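Local coordinates for protein DR2417 (Deinococcus radiodurans, PDB 4XWW) that probably degrades and matures RNA as a metal-dependent 5'-3' exoribonuclease of the metallo-beta-lactamase superfamily, possibly also with endonuclease activity, at residues I77-H89 with F148-Y161. Numbering follows the deposited sequence.
Sequences IKGWILTHGHEDH and FFCMTHSIPDNAGY. With ZN (zinc ion), chain E; ZN (zinc ion), chain F; nucleotides of chain C.
The two-zinc site of the metallo-beta-lactamase fold is assembled here: H84 and H86 of the HxHxDH motif, in the loop that follows strand 77-82, share one zinc ion with H153, from the loop joining strands 144-150 and 159-165. H84 NE2 and H86 ND1 each lie 2.1 Å from this zinc, and H153 NE2 lies 2.2 Å away; water 4 is the fourth ligand and bridges to the second zinc, held by D88 OD2, H89 NE2 and H403, just after strand 398-402. H84 and H153 form an offset edge-to-face pair, the H153 edge toward the H84 face, planes 79° apart. Each ring is also held from behind. H84 ND1 donates in its ring plane to T83 OG1 (3.0 Å), H153 ND1 bonds the carbonyl of G380, and H86 NE2 donates to water 3, which in turn bonds S154 O. H86 is sandwiched: I155 CG2 makes a CH-pi contact over the centre of one face, 4.0 Å from the centroid, while O5' of nucleotide U3 of chain C lies over the other. On H84, N158 OD1 sits above one face near the rim, 3.0 Å from H84 CG; with CG anti to its backbone N (chi1 -178°), the N158 amide also sends ND2 to M151 O and D175 O, which fixes its rotation. Farther back, A159 N donates to T83 O (2.9 Å, 155° at the hydrogen), tying the two sheets together, and I81 CG2 packs on F148 CE2 at 3.8 Å. With each imidazole nitrogen opposite the metal bonded, the rings are probably locked in tautomer and rotation. Bound to both zinc ions, water 4 is probably polarised; it donates to U3 OP2, consistent with a metal-activated water beside this phosphate.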
loop_
_atom_site.group_PDB
_atom_site.type_symbol
_atom_site.label_atom_id
_atom_site.label_comp_id
_atom_site.label_asym_id
_atom_site.label_seq_id
_atom_site.Cartn_x
_atom_site.Cartn_y
_atom_site.Cartn_z
ATOM N N ILE A 77 32.369 17.671 -16.913
ATOM C CA ILE A 77 32.314 16.466 -16.085
ATOM C C ILE A 77 33.668 15.755 -16.075
ATOM O O ILE A 77 34.165 15.324 -17.121
ATOM C CB ILE A 77 31.224 15.486 -16.571
ATOM C CG1 ILE A 77 29.834 16.127 -16.509
ATOM C CG2 ILE A 77 31.241 14.190 -15.717
ATOM C CD1 ILE A 77 28.800 15.376 -17.300
ATOM N N LYS A 78 34.274 15.667 -14.895
ATOM C CA LYS A 78 35.613 15.106 -14.778
ATOM C C LYS A 78 35.560 13.620 -14.481
ATOM O O LYS A 78 36.518 12.891 -14.737
ATOM C CB LYS A 78 36.410 15.827 -13.691
ATOM C CG LYS A 78 36.731 17.257 -14.039
ATOM C CD LYS A 78 37.522 17.320 -15.342
ATOM C CE LYS A 78 37.415 18.693 -15.961
ATOM N NZ LYS A 78 38.094 18.760 -17.294
ATOM N N GLY A 79 34.436 13.168 -13.939
ATOM C CA GLY A 79 34.315 11.766 -13.596
ATOM C C GLY A 79 33.178 11.432 -12.662
ATOM O O GLY A 79 32.400 12.298 -12.258
ATOM N N TRP A 80 33.112 10.151 -12.303
ATOM C CA TRP A 80 32.022 9.596 -11.551
ATOM C C TRP A 80 32.538 8.786 -10.370
ATOM O O TRP A 80 33.572 8.117 -10.473
ATOM C CB TRP A 80 31.173 8.697 -12.457
ATOM C CG TRP A 80 29.692 9.012 -12.486
ATOM C CD1 TRP A 80 28.756 8.678 -11.540
ATOM C CD2 TRP A 80 28.979 9.702 -13.519
ATOM N NE1 TRP A 80 27.513 9.122 -11.923
ATOM C CE2 TRP A 80 27.621 9.747 -13.137
ATOM C CE3 TRP A 80 29.356 10.282 -14.737
ATOM C CZ2 TRP A 80 26.638 10.354 -13.922
ATOM C CZ3 TRP A 80 28.375 10.888 -15.517
ATOM C CH2 TRP A 80 27.033 10.915 -15.102
ATOM N N ILE A 81 31.798 8.857 -9.266
ATOM C CA ILE A 81 31.970 8.002 -8.101
ATOM C C ILE A 81 30.740 7.107 -7.970
ATOM O O ILE A 81 29.617 7.610 -8.000
ATOM C CB ILE A 81 32.118 8.830 -6.815
ATOM C CG1 ILE A 81 33.396 9.676 -6.854
ATOM C CG2 ILE A 81 32.097 7.948 -5.567
ATOM C CD1 ILE A 81 33.431 10.685 -5.755
ATOM N N LEU A 82 30.950 5.797 -7.839
ATOM C CA LEU A 82 29.841 4.863 -7.607
ATOM C C LEU A 82 29.990 4.236 -6.221
ATOM O O LEU A 82 30.944 3.487 -5.985
ATOM C CB LEU A 82 29.806 3.771 -8.688
ATOM C CG LEU A 82 29.738 4.238 -10.135
ATOM C CD1 LEU A 82 29.538 3.036 -11.049
ATOM C CD2 LEU A 82 28.563 5.206 -10.278
ATOM N N THR A 83 29.054 4.531 -5.311
ATOM C CA THR A 83 29.229 4.137 -3.908
ATOM C C THR A 83 28.930 2.659 -3.628
ATOM O O THR A 83 29.545 2.068 -2.752
ATOM C CB THR A 83 28.369 4.996 -2.942
ATOM O OG1 THR A 83 26.969 4.852 -3.246
ATOM C CG2 THR A 83 28.765 6.493 -3.020
ATOM N N HIS A 84 27.984 2.087 -4.365
ATOM C CA HIS A 84 27.620 0.673 -4.212
ATOM C C HIS A 84 26.647 0.263 -5.317
ATOM O O HIS A 84 26.121 1.112 -6.039
ATOM C CB HIS A 84 27.016 0.355 -2.822
ATOM C CG HIS A 84 25.694 1.012 -2.516
ATOM N ND1 HIS A 84 25.545 2.370 -2.381
ATOM C CD2 HIS A 84 24.474 0.469 -2.229
ATOM C CE1 HIS A 84 24.296 2.654 -2.039
ATOM N NE2 HIS A 84 23.635 1.510 -1.940
ATOM N N GLY A 85 26.422 -1.040 -5.453
ATOM C CA GLY A 85 25.734 -1.579 -6.613
ATOM C C GLY A 85 24.211 -1.756 -6.457
ATOM O O GLY A 85 23.619 -2.484 -7.252
ATOM N N HIS A 86 23.586 -1.122 -5.469
ATOM C CA HIS A 86 22.103 -1.147 -5.389
ATOM C C HIS A 86 21.485 -0.422 -6.579
ATOM O O HIS A 86 22.041 0.551 -7.083
ATOM C CB HIS A 86 21.588 -0.515 -4.086
ATOM C CG HIS A 86 21.550 -1.458 -2.933
ATOM N ND1 HIS A 86 21.712 -1.049 -1.628
ATOM C CD2 HIS A 86 21.377 -2.802 -2.882
ATOM C CE1 HIS A 86 21.638 -2.091 -0.821
ATOM N NE2 HIS A 86 21.419 -3.167 -1.560
ATOM N N GLU A 87 20.308 -0.875 -7.008
ATOM C CA GLU A 87 19.648 -0.301 -8.168
ATOM C C GLU A 87 19.290 1.164 -8.002
ATOM O O GLU A 87 19.235 1.874 -8.989
ATOM C CB GLU A 87 18.381 -1.097 -8.510
ATOM C CG GLU A 87 18.680 -2.448 -9.161
ATOM C CD GLU A 87 19.138 -2.361 -10.595
ATOM O OE1 GLU A 87 19.083 -1.273 -11.193
ATOM O OE2 GLU A 87 19.551 -3.404 -11.129
ATOM N N ASP A 88 19.046 1.628 -6.783
ATOM C CA ASP A 88 18.757 3.061 -6.648
ATOM C C ASP A 88 20.030 3.908 -6.610
ATOM O O ASP A 88 19.968 5.122 -6.380
ATOM C CB ASP A 88 17.898 3.342 -5.406
ATOM C CG ASP A 88 18.628 3.097 -4.117
ATOM O OD1 ASP A 88 19.324 2.066 -4.020
ATOM O OD2 ASP A 88 18.474 3.930 -3.198
ATOM N N HIS A 89 21.182 3.280 -6.882
ATOM C CA HIS A 89 22.408 4.041 -7.099
ATOM C C HIS A 89 23.075 3.767 -8.444
ATOM O O HIS A 89 23.820 4.609 -8.918
ATOM C CB HIS A 89 23.394 3.785 -5.951
ATOM C CG HIS A 89 22.841 4.190 -4.617
ATOM N ND1 HIS A 89 23.221 5.356 -3.983
ATOM C CD2 HIS A 89 21.893 3.627 -3.835
ATOM C CE1 HIS A 89 22.559 5.463 -2.845
ATOM N NE2 HIS A 89 21.747 4.429 -2.731
ATOM N N PHE A 148 37.911 7.007 -0.490
ATOM C CA PHE A 148 36.879 6.019 -0.207
ATOM C C PHE A 148 37.086 5.410 1.171
ATOM O O PHE A 148 38.220 5.187 1.576
ATOM C CB PHE A 148 36.894 4.922 -1.280
ATOM C CG PHE A 148 36.451 5.392 -2.641
ATOM C CD1 PHE A 148 37.309 6.106 -3.459
ATOM C CD2 PHE A 148 35.181 5.097 -3.112
ATOM C CE1 PHE A 148 36.902 6.545 -4.708
ATOM C CE2 PHE A 148 34.773 5.527 -4.366
ATOM C CZ PHE A 148 35.639 6.250 -5.163
ATOM N N PHE A 149 36.003 5.130 1.893
ATOM C CA PHE A 149 36.141 4.340 3.113
ATOM C C PHE A 149 34.940 3.396 3.280
ATOM O O PHE A 149 33.860 3.617 2.723
ATOM C CB PHE A 149 36.315 5.240 4.343
ATOM C CG PHE A 149 35.174 6.182 4.568
ATOM C CD1 PHE A 149 35.168 7.438 3.978
ATOM C CD2 PHE A 149 34.098 5.814 5.371
ATOM C CE1 PHE A 149 34.119 8.315 4.182
ATOM C CE2 PHE A 149 33.021 6.687 5.578
ATOM C CZ PHE A 149 33.027 7.941 4.976
ATOM N N CYS A 150 35.144 2.335 4.049
ATOM C CA CYS A 150 34.138 1.292 4.180
ATOM C C CYS A 150 32.997 1.691 5.102
ATOM O O CYS A 150 33.222 2.170 6.202
ATOM C CB CYS A 150 34.797 0.015 4.698
ATOM S SG CYS A 150 33.637 -1.356 4.865
ATOM N N MET A 151 31.763 1.479 4.649
ATOM C CA MET A 151 30.614 1.519 5.557
ATOM C C MET A 151 29.765 0.271 5.340
ATOM O O MET A 151 29.426 -0.062 4.213
ATOM C CB MET A 151 29.766 2.781 5.348
ATOM C CG MET A 151 30.566 4.092 5.577
ATOM S SD MET A 151 30.922 4.309 7.334
ATOM C CE MET A 151 29.319 4.800 7.902
ATOM N N THR A 152 29.431 -0.425 6.420
ATOM C CA THR A 152 28.546 -1.576 6.283
ATOM C C THR A 152 27.171 -1.165 5.753
ATOM O O THR A 152 26.678 -0.068 6.019
ATOM C CB THR A 152 28.359 -2.330 7.616
ATOM O OG1 THR A 152 28.123 -1.392 8.675
ATOM C CG2 THR A 152 29.580 -3.147 7.950
ATOM N N HIS A 153 26.581 -2.075 4.991
ATOM C CA HIS A 153 25.295 -1.865 4.324
ATOM C C HIS A 153 24.778 -3.262 3.976
ATOM O O HIS A 153 25.368 -4.262 4.384
ATOM C CB HIS A 153 25.498 -0.964 3.085
ATOM C CG HIS A 153 24.232 -0.449 2.462
ATOM N ND1 HIS A 153 23.063 -0.240 3.175
ATOM C CD2 HIS A 153 23.959 -0.104 1.179
ATOM C CE1 HIS A 153 22.130 0.212 2.355
ATOM N NE2 HIS A 153 22.637 0.280 1.140
ATOM N N SER A 154 23.699 -3.327 3.209
ATOM C CA SER A 154 23.031 -4.586 2.900
ATOM C C SER A 154 23.554 -5.210 1.601
ATOM O O SER A 154 22.978 -6.187 1.099
ATOM C CB SER A 154 21.535 -4.344 2.788
ATOM O OG SER A 154 21.328 -3.161 2.031
ATOM N N ILE A 155 24.616 -4.614 1.051
ATOM C CA ILE A 155 25.335 -5.175 -0.102
ATOM C C ILE A 155 26.838 -4.956 0.162
ATOM O O ILE A 155 27.206 -3.973 0.797
ATOM C CB ILE A 155 24.885 -4.512 -1.444
ATOM C CG1 ILE A 155 25.384 -5.307 -2.663
ATOM C CG2 ILE A 155 25.371 -3.053 -1.536
ATOM C CD1 ILE A 155 24.905 -4.750 -4.009
ATOM N N PRO A 156 27.702 -5.893 -0.266
ATOM C CA PRO A 156 29.152 -5.700 -0.094
ATOM C C PRO A 156 29.719 -4.554 -0.945
ATOM O O PRO A 156 29.032 -4.061 -1.857
ATOM C CB PRO A 156 29.747 -7.045 -0.553
ATOM C CG PRO A 156 28.642 -8.026 -0.413
ATOM C CD PRO A 156 27.373 -7.265 -0.702
ATOM N N ASP A 157 30.953 -4.154 -0.647
ATOM C CA ASP A 157 31.684 -3.176 -1.446
ATOM C C ASP A 157 30.919 -1.861 -1.479
ATOM O O ASP A 157 30.776 -1.229 -2.525
ATOM C CB ASP A 157 31.936 -3.705 -2.857
ATOM C CG ASP A 157 33.155 -4.625 -2.937
ATOM O OD1 ASP A 157 33.954 -4.671 -1.968
ATOM O OD2 ASP A 157 33.310 -5.298 -3.980
ATOM N N ASN A 158 30.430 -1.485 -0.302
ATOM C CA ASN A 158 29.711 -0.239 -0.083
ATOM C C ASN A 158 30.624 0.802 0.534
ATOM O O ASN A 158 31.285 0.538 1.538
ATOM C CB ASN A 158 28.522 -0.484 0.837
ATOM C CG ASN A 158 27.717 0.758 1.065
ATOM O OD1 ASN A 158 26.948 1.164 0.203
ATOM N ND2 ASN A 158 27.874 1.369 2.236
ATOM N N ALA A 159 30.681 1.984 -0.067
ATOM C CA ALA A 159 31.596 3.001 0.424
ATOM C C ALA A 159 30.893 4.276 0.794
ATOM O O ALA A 159 29.879 4.644 0.201
ATOM C CB ALA A 159 32.684 3.318 -0.625
ATOM N N GLY A 160 31.469 4.953 1.778
ATOM C CA GLY A 160 31.314 6.385 1.909
ATOM C C GLY A 160 32.556 7.027 1.302
ATOM O O GLY A 160 33.512 6.333 0.873
ATOM N N TYR A 161 32.563 8.349 1.219
ATOM C CA TYR A 161 33.764 9.018 0.719
ATOM C C TYR A 161 33.930 10.396 1.341
ATOM O O TYR A 161 32.973 11.026 1.792
ATOM C CB TYR A 161 33.749 9.137 -0.824
ATOM C CG TYR A 161 32.583 9.943 -1.332
ATOM C CD1 TYR A 161 31.367 9.334 -1.592
ATOM C CD2 TYR A 161 32.685 11.318 -1.522
ATOM C CE1 TYR A 161 30.273 10.073 -2.024
ATOM C CE2 TYR A 161 31.605 12.060 -1.952
ATOM C CZ TYR A 161 30.407 11.431 -2.212
ATOM O OH TYR A 161 29.336 12.171 -2.630
HETATM ZN ZN ZN E . 21.934 0.871 -0.812
HETATM ZN ZN ZN F . 20.020 3.709 -1.637
ATOM P P U C 4 18.833 -4.234 -5.348
ATOM O OP1 U C 4 19.721 -5.260 -4.758
ATOM O OP2 U C 4 19.377 -2.906 -5.707
ATOM O "O5'" U C 4 18.165 -4.911 -6.626
ATOM C "C5'" U C 4 16.992 -4.360 -7.239
ATOM C "C4'" U C 4 15.765 -5.126 -6.808
ATOM O "O4'" U C 4 14.591 -4.307 -7.069
ATOM C "C3'" U C 4 15.514 -6.448 -7.532
ATOM O "O3'" U C 4 16.156 -7.541 -6.873
ATOM C "C2'" U C 4 13.992 -6.498 -7.596
ATOM O "O2'" U C 4 13.370 -6.846 -6.378
ATOM C "C1'" U C 4 13.674 -5.031 -7.863
ATOM N N1 U C 4 13.872 -4.638 -9.265
ATOM C C2 U C 4 12.751 -4.520 -10.062
ATOM O O2 U C 4 11.622 -4.724 -9.652
ATOM N N3 U C 4 13.005 -4.150 -11.359
ATOM C C4 U C 4 14.232 -3.894 -11.931
ATOM O O4 U C 4 14.293 -3.571 -13.117
ATOM C C5 U C 4 15.342 -4.039 -11.040
ATOM C C6 U C 4 15.129 -4.397 -9.768
ATOM P P U C 3 17.814 0.140 -0.588
ATOM O OP1 U C 3 18.542 -0.118 0.675
ATOM O OP2 U C 3 18.095 1.371 -1.361
ATOM O "O5'" U C 3 18.018 -1.129 -1.525
ATOM C "C5'" U C 3 17.583 -2.428 -1.095
ATOM C "C4'" U C 3 16.910 -3.143 -2.238
ATOM O "O4'" U C 3 15.506 -2.769 -2.282
ATOM C "C3'" U C 3 17.484 -2.832 -3.618
ATOM O "O3'" U C 3 17.598 -4.027 -4.371
ATOM C "C2'" U C 3 16.446 -1.896 -4.229
ATOM O "O2'" U C 3 16.387 -1.959 -5.640
ATOM C "C1'" U C 3 15.158 -2.426 -3.605
ATOM N N1 U C 3 14.084 -1.428 -3.563
ATOM C C2 U C 3 12.844 -1.797 -4.046
ATOM O O2 U C 3 12.609 -2.910 -4.484
ATOM N N3 U C 3 11.889 -0.815 -3.991
ATOM C C4 U C 3 12.040 0.471 -3.518
ATOM O O4 U C 3 11.077 1.241 -3.536
ATOM C C5 U C 3 13.352 0.777 -3.041
ATOM C C6 U C 3 14.308 -0.159 -3.084
HETATM O O HOH W 1 31.528 1.021 -4.959
HETATM O O HOH W 2 28.371 -2.790 -4.263
HETATM O O HOH W 3 21.008 -5.797 -0.680
HETATM O O HOH W 4 20.598 2.135 -0.506
#